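Local coordinates for protein multicopper oxidase (Pseudomonas thermotolerans, PDB 6VOW) that probably oxidises phenolic and lignin-related substrates as a laccase-like enzyme, passing their electrons through a mononuclear copper to a three-copper cluster where dioxygen is reduced, at residues His94-Arg99 and Asn132-Pro137; Gln387-Leu392 and Phe437-Ile442. All coordinates share one frame; numbering follows the deposited sequence.

Contact 1: His94-Arg99 and Asn132-Pro137; sequences HWHGIR and NFWYHP. With CU (copper (II) ion), chain C; C2O (Cu-O-Cu linkage), chain B.
The His96 ring lies over the five-membered ring of Trp134 in an offset stack, centroids 4.1 Å apart and planes at 30°. Trp134 NE1 stands over one imidazole face, 3.0 Å from His96 CG, while His96 CB sits over the five-membered ring in a CH-pi contact. With CG anti to the backbone N (chi1 -178°), His96 ND1 lies 2.1 Å from CU2 of the Cu-O-Cu linkage; Asp413 accepts a hydrogen bond from the far nitrogen, NE2, fixing the ring's rotation. His136 NE2 reaches the same copper at 2.0 Å, rim to rim with His96, and its ND1 donates to Pro137 O. His94 presents an edge to the face of His136, binds the separate copper through NE2 at 2.0 Å and is hydrogen-bonded to Asp105 O through ND1.

On the other side of the sheet, Trp95 CE3 packs on Tyr135 CB at 3.6 Å. Ile98 CD1 sits over the Phe133 ring.

Backbone bonds pair His94 with His136; His96 N reaches Trp134 O at 2.6 Å, with a weak return bond from Trp134 N to His96 O. Alternation puts His94 and His96 of an HXH motif on one face with Trp134 and His136, as in multicopper oxidase trinuclear centres.

Contact 2: Gln387-Leu392 and Phe437-Ile442; sequences QHPIHL and FHCHVI. With CU (copper (II) ion), chain D; CU (copper (II) ion), chain C; C2O (Cu-O-Cu linkage), chain B.
Pro389 and His440, with the His391-His438 pair, mark an antiparallel strand pairing of a cupredoxin-like domain, in which the HCH sequence of 438-440 joins two kinds of copper site. Three backbone hydrogen bonds set the register: His440 N to Pro389 O, and the reciprocal pair between His391 and His438, of which His391 N to His438 O measures 2.7 Å.

Metal bonds follow the alternation of the strands, Cys439 and the His391-His438 pair pointing to opposite faces. Cys439 SG binds the mononuclear copper at 2.2 Å, joined there by His388 ND1, and His444 completes the three protein ligands. His391 NE2 holds one copper of the cluster, and His438 NE2 lies 2.2 Å from CU3 of the Cu-O-Cu linkage. His440, just past the strand, turns to the cluster, its NE2 2.1 Å from CU2 of the linkage.

The copper-bound rings meet at steep angles. His391 turns an edge to the face of His438, planes at 72°, and receives the edge of His440 on its own face, planes at 80°. Thr414 OG1 is the hydrogen-bond partner of His391 ND1.

Apolar contacts join Ile390, Leu392 and Phe437 on the cysteine face. Phe437, with CG anti to the backbone N (chi1 -179°), brings CE1 to 3.4 Å from Ile390 CG2 and CD1 to 3.8 Å from Leu392 CD1. An alanine at Phe437 would probably open a gap between the Ile390 and Leu392 side chains, leaving Ile390 CG2 and Leu392 CD1 freer to shift. At the end of the pairing, beside the sulfur, Pro389 CD meets Val441 CG2 at 3.6 Å. The copper-bound sulfur, Cys439 SG, also accepts a nearly straight hydrogen bond from Val441 N, 3.2 Å long.

From the N terminus, contact 1 comes first: 94-99 pairs with 132-137, closing a loop of 32 residues that includes strand 120-126. The chain then runs through the strands of the intervening sheets before contact 2 joins 387-392 to 437-442 around a 44-residue loop. The two closures follow in series, neither enclosing nor crossing the other, and belong to different sheets. Their centres are about 14 Å apart, yet they meet at the cluster: His96 NE2 is 3.0 Å from His391 CE1, and Trp134 CZ2 is 3.3 Å from His440 CE1. Shared copper ligation, His94 with His391 and His96 and His136 with His440, joins the N-terminal and C-terminal sheets.

Contact 1: His94-Arg99 and Asn132-Pro137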
loop_
_atom_site.group_PDB
_atom_site.type_symbol
_atom_site.label_atom_id
_atom_site.label_comp_id
_atom_site.label_asym_id
_atom_site.label_seq_id
_atom_site.Cartn_x
_atom_site.Cartn_y
_atom_site.Cartn_z
ATOM N N HIS A 94 -3.381 -3.997 10.170
ATOM C CA HIS A 94 -2.672 -4.876 9.271
ATOM C C HIS A 94 -1.494 -4.132 8.672
ATOM O O HIS A 94 -1.622 -2.970 8.361
ATOM C CB HIS A 94 -3.614 -5.361 8.172
ATOM C CG HIS A 94 -2.899 -5.977 7.010
ATOM N ND1 HIS A 94 -2.293 -7.217 7.056
ATOM C CD2 HIS A 94 -2.734 -5.526 5.751
ATOM C CE1 HIS A 94 -1.707 -7.462 5.890
ATOM N NE2 HIS A 94 -1.997 -6.465 5.082
ATOM N N TRP A 95 -0.355 -4.802 8.541
ATOM C CA TRP A 95 0.933 -4.124 8.256
ATOM C C TRP A 95 1.260 -4.557 6.853
ATOM O O TRP A 95 1.829 -5.687 6.587
ATOM C CB TRP A 95 2.010 -4.481 9.254
ATOM C CG TRP A 95 1.587 -4.203 10.614
ATOM C CD1 TRP A 95 0.953 -5.048 11.452
ATOM C CD2 TRP A 95 1.755 -2.974 11.331
ATOM N NE1 TRP A 95 0.683 -4.425 12.638
ATOM C CE2 TRP A 95 1.176 -3.156 12.612
ATOM C CE3 TRP A 95 2.316 -1.731 11.017
ATOM C CZ2 TRP A 95 1.141 -2.130 13.585
ATOM C CZ3 TRP A 95 2.316 -0.704 12.009
ATOM C CH2 TRP A 95 1.710 -0.905 13.258
ATOM N N HIS A 96 0.760 -3.689 5.951
ATOM C CA HIS A 96 0.672 -3.981 4.493
ATOM C C HIS A 96 2.060 -4.101 3.946
ATOM O O HIS A 96 2.791 -3.116 3.882
ATOM C CB HIS A 96 -0.123 -2.877 3.719
ATOM C CG HIS A 96 -0.263 -3.172 2.240
ATOM N ND1 HIS A 96 -1.473 -3.344 1.606
ATOM C CD2 HIS A 96 0.676 -3.365 1.283
ATOM C CE1 HIS A 96 -1.280 -3.572 0.324
ATOM N NE2 HIS A 96 0.023 -3.618 0.113
ATOM N N GLY A 97 2.417 -5.312 3.548
ATOM C CA GLY A 97 3.630 -5.612 2.834
ATOM C C GLY A 97 4.689 -6.340 3.701
ATOM O O GLY A 97 5.662 -6.914 3.187
ATOM N N ILE A 98 4.506 -6.297 5.007
ATOM C CA ILE A 98 5.464 -6.887 5.914
ATOM C C ILE A 98 5.248 -8.366 5.943
ATOM O O ILE A 98 4.169 -8.821 6.181
ATOM C CB ILE A 98 5.344 -6.349 7.368
ATOM C CG1 ILE A 98 5.513 -4.805 7.416
ATOM C CG2 ILE A 98 6.383 -7.061 8.273
ATOM C CD1 ILE A 98 6.765 -4.378 6.806
ATOM N N ARG A 99 6.307 -9.122 5.717
ATOM C CA ARG A 99 6.304 -10.564 5.955
ATOM C C ARG A 99 6.554 -10.778 7.463
ATOM O O ARG A 99 7.635 -10.755 7.937
ATOM C CB ARG A 99 7.371 -11.223 5.113
ATOM C CG ARG A 99 7.302 -10.761 3.670
ATOM C CD ARG A 99 8.349 -11.452 2.835
ATOM N NE ARG A 99 9.663 -10.881 3.137
ATOM C CZ ARG A 99 10.781 -11.562 3.318
ATOM N NH1 ARG A 99 10.805 -12.902 3.255
ATOM N NH2 ARG A 99 11.904 -10.893 3.573
ATOM N N ASN A 132 9.138 0.863 1.789
ATOM C CA ASN A 132 7.888 1.607 2.050
ATOM C C ASN A 132 6.785 0.655 2.231
ATOM O O ASN A 132 6.532 -0.128 1.299
ATOM C CB ASN A 132 7.556 2.461 0.799
ATOM C CG ASN A 132 8.634 3.479 0.551
ATOM O OD1 ASN A 132 9.069 4.180 1.499
ATOM N ND2 ASN A 132 9.093 3.575 -0.684
ATOM N N PHE A 133 6.121 0.725 3.376
ATOM C CA PHE A 133 5.006 -0.191 3.611
ATOM C C PHE A 133 3.958 0.736 4.113
ATOM O O PHE A 133 4.151 1.997 4.155
ATOM C CB PHE A 133 5.423 -1.322 4.607
ATOM C CG PHE A 133 6.494 -2.131 4.074
ATOM C CD1 PHE A 133 6.250 -3.045 3.131
ATOM C CD2 PHE A 133 7.810 -1.794 4.363
ATOM C CE1 PHE A 133 7.282 -3.746 2.540
ATOM C CE2 PHE A 133 8.849 -2.428 3.762
ATOM C CZ PHE A 133 8.587 -3.445 2.861
ATOM N N TRP A 134 2.850 0.154 4.498
ATOM C CA TRP A 134 1.832 0.979 5.217
ATOM C C TRP A 134 1.006 0.097 6.090
ATOM O O TRP A 134 1.118 -1.149 6.059
ATOM C CB TRP A 134 0.925 1.804 4.245
ATOM C CG TRP A 134 0.131 1.057 3.254
ATOM C CD1 TRP A 134 0.567 0.189 2.331
ATOM C CD2 TRP A 134 -1.274 1.131 3.118
ATOM N NE1 TRP A 134 -0.485 -0.274 1.619
ATOM C CE2 TRP A 134 -1.626 0.332 2.070
ATOM C CE3 TRP A 134 -2.251 1.863 3.761
ATOM C CZ2 TRP A 134 -2.932 0.159 1.691
ATOM C CZ3 TRP A 134 -3.537 1.746 3.358
ATOM C CH2 TRP A 134 -3.873 0.931 2.298
ATOM N N TYR A 135 0.129 0.732 6.813
ATOM C CA TYR A 135 -0.708 0.043 7.768
ATOM C C TYR A 135 -2.117 0.610 7.758
ATOM O O TYR A 135 -2.344 1.824 7.597
ATOM C CB TYR A 135 -0.052 0.174 9.163
ATOM C CG TYR A 135 0.030 1.575 9.721
ATOM C CD1 TYR A 135 -0.948 2.024 10.571
ATOM C CD2 TYR A 135 1.109 2.410 9.468
ATOM C CE1 TYR A 135 -0.925 3.285 11.123
ATOM C CE2 TYR A 135 1.157 3.685 10.051
ATOM C CZ TYR A 135 0.101 4.092 10.882
ATOM O OH TYR A 135 0.022 5.312 11.463
ATOM N N HIS A 136 -3.042 -0.269 8.043
ATOM C CA HIS A 136 -4.435 0.105 8.016
ATOM C C HIS A 136 -5.232 -1.015 8.619
ATOM O O HIS A 136 -4.703 -2.061 8.838
ATOM C CB HIS A 136 -4.886 0.324 6.558
ATOM C CG HIS A 136 -4.708 -0.874 5.700
ATOM N ND1 HIS A 136 -5.563 -1.953 5.715
ATOM C CD2 HIS A 136 -3.744 -1.166 4.802
ATOM C CE1 HIS A 136 -5.138 -2.862 4.847
ATOM N NE2 HIS A 136 -4.040 -2.391 4.262
ATOM N N PRO A 137 -6.507 -0.775 8.913
ATOM C CA PRO A 137 -7.316 -1.841 9.501
ATOM C C PRO A 137 -7.615 -2.848 8.527
ATOM O O PRO A 137 -7.457 -2.613 7.331
ATOM C CB PRO A 137 -8.615 -1.132 9.913
ATOM C CG PRO A 137 -8.172 0.258 10.129
ATOM C CD PRO A 137 -7.148 0.527 9.098
HETATM CU CU CU C . -1.758 -6.714 3.110
HETATM CU CU2 C2O B . -3.298 -3.243 2.603
HETATM CU CU3 C2O B . -5.542 -7.222 3.127
HETATM O O1 C2O B . -4.405 -5.264 2.708
#

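Contact 2: Gln387-Leu392 and Phe437-Ile442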
loop_
_atom_site.group_PDB
_atom_site.type_symbol
_atom_site.label_atom_id
_atom_site.label_comp_id
_atom_site.label_asym_id
_atom_site.label_seq_id
_atom_site.Cartn_x
_atom_site.Cartn_y
_atom_site.Cartn_z
ATOM N N GLN A 387 -9.898 -2.706 -13.576
ATOM C CA GLN A 387 -8.560 -3.079 -13.032
ATOM C C GLN A 387 -8.644 -3.450 -11.579
ATOM O O GLN A 387 -9.502 -2.928 -10.857
ATOM C CB GLN A 387 -7.479 -2.041 -13.277
ATOM C CG GLN A 387 -7.566 -0.704 -12.571
ATOM C CD GLN A 387 -6.650 0.294 -13.261
ATOM O OE1 GLN A 387 -5.441 0.039 -13.489
ATOM N NE2 GLN A 387 -7.242 1.414 -13.685
ATOM N N HIS A 388 -7.796 -4.384 -11.129
ATOM C CA HIS A 388 -7.829 -4.738 -9.719
ATOM C C HIS A 388 -6.393 -4.716 -9.171
ATOM O O HIS A 388 -5.542 -5.396 -9.726
ATOM C CB HIS A 388 -8.367 -6.142 -9.628
ATOM C CG HIS A 388 -9.768 -6.286 -10.117
ATOM N ND1 HIS A 388 -10.808 -5.533 -9.622
ATOM C CD2 HIS A 388 -10.298 -7.092 -11.064
ATOM C CE1 HIS A 388 -11.924 -5.864 -10.249
ATOM N NE2 HIS A 388 -11.643 -6.829 -11.117
ATOM N N PRO A 389 -6.103 -3.948 -8.108
ATOM C CA PRO A 389 -4.756 -4.063 -7.444
ATOM C C PRO A 389 -4.777 -5.251 -6.493
ATOM O O PRO A 389 -5.362 -5.213 -5.371
ATOM C CB PRO A 389 -4.628 -2.738 -6.693
ATOM C CG PRO A 389 -6.066 -2.446 -6.337
ATOM C CD PRO A 389 -6.816 -2.788 -7.602
ATOM N N ILE A 390 -4.209 -6.333 -6.998
ATOM C CA ILE A 390 -4.384 -7.578 -6.355
ATOM C C ILE A 390 -3.258 -7.749 -5.409
ATOM O O ILE A 390 -2.075 -7.758 -5.820
ATOM C CB ILE A 390 -4.345 -8.722 -7.306
ATOM C CG1 ILE A 390 -5.531 -8.614 -8.334
ATOM C CG2 ILE A 390 -4.363 -10.044 -6.503
ATOM C CD1 ILE A 390 -6.885 -8.976 -7.839
ATOM N N HIS A 391 -3.630 -8.015 -4.180
ATOM C CA HIS A 391 -2.663 -8.056 -3.092
ATOM C C HIS A 391 -2.650 -9.397 -2.335
ATOM O O HIS A 391 -3.680 -10.029 -2.140
ATOM C CB HIS A 391 -3.049 -6.898 -2.227
ATOM C CG HIS A 391 -2.340 -6.858 -0.944
ATOM N ND1 HIS A 391 -1.004 -6.543 -0.847
ATOM C CD2 HIS A 391 -2.781 -7.037 0.319
ATOM C CE1 HIS A 391 -0.638 -6.570 0.423
ATOM N NE2 HIS A 391 -1.695 -6.857 1.143
ATOM N N LEU A 392 -1.486 -9.863 -1.932
ATOM C CA LEU A 392 -1.364 -11.093 -1.126
ATOM C C LEU A 392 -0.715 -10.726 0.199
ATOM O O LEU A 392 0.321 -10.114 0.209
ATOM C CB LEU A 392 -0.461 -12.035 -1.845
ATOM C CG LEU A 392 -0.240 -13.370 -1.216
ATOM C CD1 LEU A 392 -1.591 -14.062 -0.902
ATOM C CD2 LEU A 392 0.591 -14.133 -2.190
ATOM N N PHE A 437 -5.943 -12.726 0.236
ATOM C CA PHE A 437 -5.589 -12.521 -1.135
ATOM C C PHE A 437 -6.749 -11.805 -1.767
ATOM O O PHE A 437 -7.818 -12.346 -1.866
ATOM C CB PHE A 437 -5.396 -13.845 -1.757
ATOM C CG PHE A 437 -4.995 -13.801 -3.170
ATOM C CD1 PHE A 437 -4.006 -12.968 -3.610
ATOM C CD2 PHE A 437 -5.560 -14.710 -4.063
ATOM C CE1 PHE A 437 -3.611 -12.979 -4.936
ATOM C CE2 PHE A 437 -5.154 -14.754 -5.388
ATOM C CZ PHE A 437 -4.169 -13.879 -5.821
ATOM N N HIS A 438 -6.537 -10.549 -2.072
ATOM C CA HIS A 438 -7.656 -9.725 -2.400
ATOM C C HIS A 438 -7.322 -8.475 -3.244
ATOM O O HIS A 438 -6.159 -7.985 -3.342
ATOM C CB HIS A 438 -8.431 -9.393 -1.120
ATOM C CG HIS A 438 -7.738 -8.383 -0.280
ATOM N ND1 HIS A 438 -7.781 -7.047 -0.567
ATOM C CD2 HIS A 438 -6.876 -8.516 0.750
ATOM C CE1 HIS A 438 -7.036 -6.383 0.287
ATOM N NE2 HIS A 438 -6.482 -7.253 1.091
ATOM N N CYS A 439 -8.374 -7.949 -3.889
ATOM C CA CYS A 439 -8.232 -6.718 -4.607
ATOM C C CYS A 439 -8.165 -5.673 -3.518
ATOM O O CYS A 439 -8.906 -5.748 -2.503
ATOM C CB CYS A 439 -9.410 -6.422 -5.524
ATOM S SG CYS A 439 -9.342 -4.702 -6.086
ATOM N N HIS A 440 -7.274 -4.707 -3.697
ATOM C CA HIS A 440 -7.098 -3.645 -2.669
ATOM C C HIS A 440 -7.940 -2.343 -2.908
ATOM O O HIS A 440 -7.710 -1.261 -2.287
ATOM C CB HIS A 440 -5.610 -3.402 -2.458
ATOM C CG HIS A 440 -5.277 -3.117 -1.014
ATOM N ND1 HIS A 440 -5.656 -1.941 -0.400
ATOM C CD2 HIS A 440 -4.706 -3.887 -0.049
ATOM C CE1 HIS A 440 -5.312 -1.996 0.877
ATOM N NE2 HIS A 440 -4.711 -3.155 1.108
ATOM N N VAL A 441 -8.930 -2.465 -3.809
ATOM C CA VAL A 441 -9.970 -1.451 -3.987
ATOM C C VAL A 441 -10.905 -1.979 -2.957
ATOM O O VAL A 441 -11.384 -3.153 -3.063
ATOM C CB VAL A 441 -10.588 -1.451 -5.399
ATOM C CG1 VAL A 441 -11.851 -0.620 -5.432
ATOM C CG2 VAL A 441 -9.604 -0.838 -6.416
ATOM N N ILE A 442 -11.069 -1.177 -1.904
ATOM C CA ILE A 442 -11.650 -1.692 -0.656
ATOM C C ILE A 442 -13.091 -2.152 -0.843
ATOM O O ILE A 442 -13.500 -3.159 -0.297
ATOM C CB ILE A 442 -11.563 -0.675 0.513
ATOM C CG1 ILE A 442 -10.117 -0.167 0.752
ATOM C CG2 ILE A 442 -12.176 -1.288 1.770
ATOM C CD1 ILE A 442 -9.109 -1.276 1.120
HETATM CU CU CU D . -10.800 -4.759 -7.754
HETATM CU CU CU C . -1.758 -6.714 3.110
HETATM CU CU2 C2O B . -3.298 -3.243 2.603
HETATM CU CU3 C2O B . -5.542 -7.222 3.127
HETATM O O1 C2O B . -4.405 -5.264 2.708
#